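Local coordinates for protein beta subunit of photoactivated adenylyl cyclase (Beggiatoa sp. PS, PDB 5M27) that probably makes cyclic AMP from ATP in response to blue light, pairing a flavin-binding BLUF sensor with a class III nucleotidyl cyclase domain, at residues F157-L162 with L245-G250. Residues are numbered along the deposited sequence; the frame is centred on the assembly and turned at random.
With CA (calcium ion), chain L.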
ATOM      1  N   PHE B 157     -16.970  -1.100  -6.751  1.00 15.59           N
ATOM      2  CA  PHE B 157     -17.236  -2.541  -6.693  1.00 16.30           C
ATOM      3  C   PHE B 157     -16.755  -3.036  -5.343  1.00 17.55           C
ATOM      4  O   PHE B 157     -15.616  -2.739  -4.945  1.00 17.68           O
ATOM      5  CB  PHE B 157     -16.502  -3.255  -7.836  1.00 15.87           C
ATOM      6  CG  PHE B 157     -16.478  -4.788  -7.762  1.00 15.73           C
ATOM      7  CD1 PHE B 157     -15.625  -5.464  -6.881  1.00 15.30           C
ATOM      8  CD2 PHE B 157     -17.186  -5.541  -8.698  1.00 15.49           C
ATOM      9  CE1 PHE B 157     -15.588  -6.855  -6.847  1.00 15.07           C
ATOM     10  CE2 PHE B 157     -17.139  -6.972  -8.676  1.00 15.10           C
ATOM     11  CZ  PHE B 157     -16.341  -7.610  -7.753  1.00 14.98           C
ATOM     12  N   PHE B 158     -17.624  -3.768  -4.637  1.00 18.78           N
ATOM     13  CA  PHE B 158     -17.262  -4.471  -3.409  1.00 19.93           C
ATOM     14  C   PHE B 158     -17.757  -5.909  -3.488  1.00 19.32           C
ATOM     15  O   PHE B 158     -18.928  -6.147  -3.807  1.00 19.79           O
ATOM     16  CB  PHE B 158     -17.871  -3.813  -2.169  1.00 22.40           C
ATOM     17  CG  PHE B 158     -16.920  -2.949  -1.423  1.00 24.12           C
ATOM     18  CD1 PHE B 158     -15.915  -3.506  -0.687  1.00 25.39           C
ATOM     19  CD2 PHE B 158     -17.046  -1.565  -1.451  1.00 24.98           C
ATOM     20  CE1 PHE B 158     -15.020  -2.715  -0.002  1.00 25.62           C
ATOM     21  CE2 PHE B 158     -16.161  -0.760  -0.753  1.00 25.25           C
ATOM     22  CZ  PHE B 158     -15.148  -1.344  -0.028  1.00 25.47           C
ATOM     23  N   SER B 159     -16.884  -6.859  -3.165  1.00 19.00           N
ATOM     24  CA  SER B 159     -17.273  -8.261  -3.062  1.00 19.96           C
ATOM     25  C   SER B 159     -16.562  -8.891  -1.875  1.00 21.26           C
ATOM     26  O   SER B 159     -15.474  -8.449  -1.477  1.00 21.84           O
ATOM     27  CB  SER B 159     -16.956  -9.065  -4.345  1.00 20.11           C
ATOM     28  OG  SER B 159     -15.570  -9.319  -4.513  1.00 20.38           O
ATOM     29  N   ASP B 160     -17.181  -9.919  -1.295  1.00 21.50           N
ATOM     30  CA  ASP B 160     -16.480 -10.659  -0.254  1.00 21.81           C
ATOM     31  C   ASP B 160     -17.052 -12.068  -0.158  1.00 20.69           C
ATOM     32  O   ASP B 160     -18.075 -12.400  -0.760  1.00 21.04           O
ATOM     33  CB  ASP B 160     -16.516  -9.917   1.096  1.00 23.68           C
ATOM     34  CG  ASP B 160     -17.717 -10.257   1.946  1.00 25.91           C
ATOM     35  OD1 ASP B 160     -18.798 -10.471   1.386  1.00 27.34           O
ATOM     36  OD2 ASP B 160     -17.594 -10.283   3.192  1.00 26.54           O
ATOM     37  N   ILE B 161     -16.373 -12.885   0.628  1.00 19.61           N
ATOM     38  CA  ILE B 161     -16.651 -14.315   0.676  1.00 19.78           C
ATOM     39  C   ILE B 161     -17.806 -14.565   1.639  1.00 19.85           C
ATOM     40  O   ILE B 161     -17.827 -14.014   2.742  1.00 20.60           O
ATOM     41  CB  ILE B 161     -15.387 -15.077   1.092  1.00 19.88           C
ATOM     42  CG1 ILE B 161     -14.298 -14.863   0.023  1.00 19.90           C
ATOM     43  CG2 ILE B 161     -15.688 -16.563   1.316  1.00 20.39           C
ATOM     44  CD1 ILE B 161     -12.935 -15.470   0.390  1.00 19.87           C
ATOM     45  N   LEU B 162     -18.771 -15.375   1.210  1.00 19.33           N
ATOM     46  CA  LEU B 162     -19.890 -15.757   2.064  1.00 19.20           C
ATOM     47  C   LEU B 162     -19.416 -16.622   3.231  1.00 19.14           C
ATOM     48  O   LEU B 162     -18.659 -17.578   3.034  1.00 19.05           O
ATOM     49  CB  LEU B 162     -20.921 -16.543   1.264  1.00 20.01           C
ATOM     50  CG  LEU B 162     -22.120 -17.008   2.092  1.00 20.93           C
ATOM     51  CD1 LEU B 162     -22.971 -15.793   2.461  1.00 21.00           C
ATOM     52  CD2 LEU B 162     -22.926 -18.104   1.368  1.00 21.52           C
ATOM     53  N   LEU B 245     -16.999 -22.090  -1.680  1.00 17.45           N
ATOM     54  CA  LEU B 245     -16.662 -20.688  -1.908  1.00 18.19           C
ATOM     55  C   LEU B 245     -17.750 -20.006  -2.739  1.00 17.80           C
ATOM     56  O   LEU B 245     -17.887 -20.275  -3.943  1.00 18.36           O
ATOM     57  CB  LEU B 245     -15.300 -20.569  -2.585  1.00 18.32           C
ATOM     58  CG  LEU B 245     -14.786 -19.197  -2.989  1.00 18.15           C
ATOM     59  CD1 LEU B 245     -14.717 -18.247  -1.785  1.00 18.15           C
ATOM     60  CD2 LEU B 245     -13.409 -19.351  -3.605  1.00 18.35           C
ATOM     61  N   TYR B 246     -18.467 -19.080  -2.096  1.00 16.97           N
ATOM     62  CA  TYR B 246     -19.504 -18.243  -2.691  1.00 16.94           C
ATOM     63  C   TYR B 246     -19.172 -16.772  -2.442  1.00 15.75           C
ATOM     64  O   TYR B 246     -18.445 -16.425  -1.509  1.00 15.77           O
ATOM     65  CB  TYR B 246     -20.899 -18.539  -2.097  1.00 18.04           C
ATOM     66  CG  TYR B 246     -21.387 -19.962  -2.276  1.00 20.20           C
ATOM     67  CD1 TYR B 246     -20.900 -20.992  -1.479  1.00 21.32           C
ATOM     68  CD2 TYR B 246     -22.346 -20.271  -3.239  1.00 20.91           C
ATOM     69  CE1 TYR B 246     -21.336 -22.278  -1.642  1.00 21.69           C
ATOM     70  CE2 TYR B 246     -22.797 -21.553  -3.393  1.00 21.77           C
ATOM     71  CZ  TYR B 246     -22.292 -22.551  -2.602  1.00 22.25           C
ATOM     72  OH  TYR B 246     -22.761 -23.825  -2.768  1.00 23.17           O
ATOM     73  N   THR B 247     -19.755 -15.898  -3.245  1.00 15.46           N
ATOM     74  CA  THR B 247     -19.494 -14.471  -3.120  1.00 16.48           C
ATOM     75  C   THR B 247     -20.800 -13.678  -3.135  1.00 16.55           C
ATOM     76  O   THR B 247     -21.849 -14.150  -3.582  1.00 17.09           O
ATOM     77  CB  THR B 247     -18.582 -13.977  -4.255  1.00 17.39           C
ATOM     78  OG1 THR B 247     -18.073 -12.673  -3.945  1.00 17.88           O
ATOM     79  CG2 THR B 247     -19.377 -13.881  -5.551  1.00 17.70           C
ATOM     80  N   GLY B 248     -20.712 -12.444  -2.653  1.00 15.70           N
ATOM     81  CA  GLY B 248     -21.715 -11.450  -2.943  1.00 16.12           C
ATOM     82  C   GLY B 248     -21.032 -10.182  -3.417  1.00 15.93           C
ATOM     83  O   GLY B 248     -19.873  -9.923  -3.097  1.00 17.00           O
ATOM     84  N   ILE B 249     -21.771  -9.380  -4.180  1.00 14.85           N
ATOM     85  CA  ILE B 249     -21.203  -8.187  -4.795  1.00 14.94           C
ATOM     86  C   ILE B 249     -22.160  -7.012  -4.673  1.00 15.41           C
ATOM     87  O   ILE B 249     -23.360  -7.136  -4.952  1.00 16.27           O
ATOM     88  CB  ILE B 249     -20.860  -8.440  -6.283  1.00 15.25           C
ATOM     89  CG1 ILE B 249     -19.911  -9.647  -6.406  1.00 15.81           C
ATOM     90  CG2 ILE B 249     -20.300  -7.154  -6.936  1.00 15.78           C
ATOM     91  CD1 ILE B 249     -19.769 -10.198  -7.791  1.00 16.65           C
ATOM     92  N   GLY B 250     -21.609  -5.855  -4.317  1.00 14.83           N
ATOM     93  CA  GLY B 250     -22.338  -4.603  -4.366  1.00 14.72           C
ATOM     94  C   GLY B 250     -21.659  -3.633  -5.324  1.00 15.43           C
ATOM     95  O   GLY B 250     -20.426  -3.597  -5.432  1.00 15.52           O
TER
HETATM   96 CA    CA L 405     -17.200 -12.366   4.644  1.00 62.15          CA
HETATM   97  O   HOH W   1     -18.103 -18.937   0.782  1.00 21.93           O
HETATM   98  O   HOH W   2     -15.446 -11.375   6.360  1.00 45.30           O
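L162 and Y246 meet beside the antiparallel strand pair 157-161 and 247-250: L162 CB lies 3.9 Å from Y246 CB, and L162 N donates to Y246 O at 2.9 Å. A water bridges Y246 N and L162 O. Leucine suits this apolar seam, while the Y246 ring makes a cation-pi contact with R233. Further along, I249 lays CG2 3.6 Å from CE2 of F157, whose CG stands trans to the backbone N (chi1 170°), swinging the ring across to this methyl; CG1 of I249 packs on S159 CB. On this side I161 CG2 rests 3.7 Å from L245 CD1; replacing I161 with alanine removes all the side-chain carbons that touch this methyl and is likely to leave a gap against it. T247 and S159, small and polar, both hydrogen-bond Y183 through their hydroxyls. Between the strands, F158 pairs with G250 and D160 with G248 through paired backbone bonds, the G250 N to F158 O bond being 2.7 Å. G248 and G250 add no side chain to the face that bears F158 and D160. D160 binds calcium through OD2 at 2.6 Å, while OD1 pairs with R287; I161 O and D204 also bind the metal, consistent with the metal site of class III cyclases. These central strands of the cyclase sheet carry helices 173-193 and 215-235 over the F157 and I249 side, strand 205-211 flanks 157-161, and helix 338-348 covers L162 and Y246.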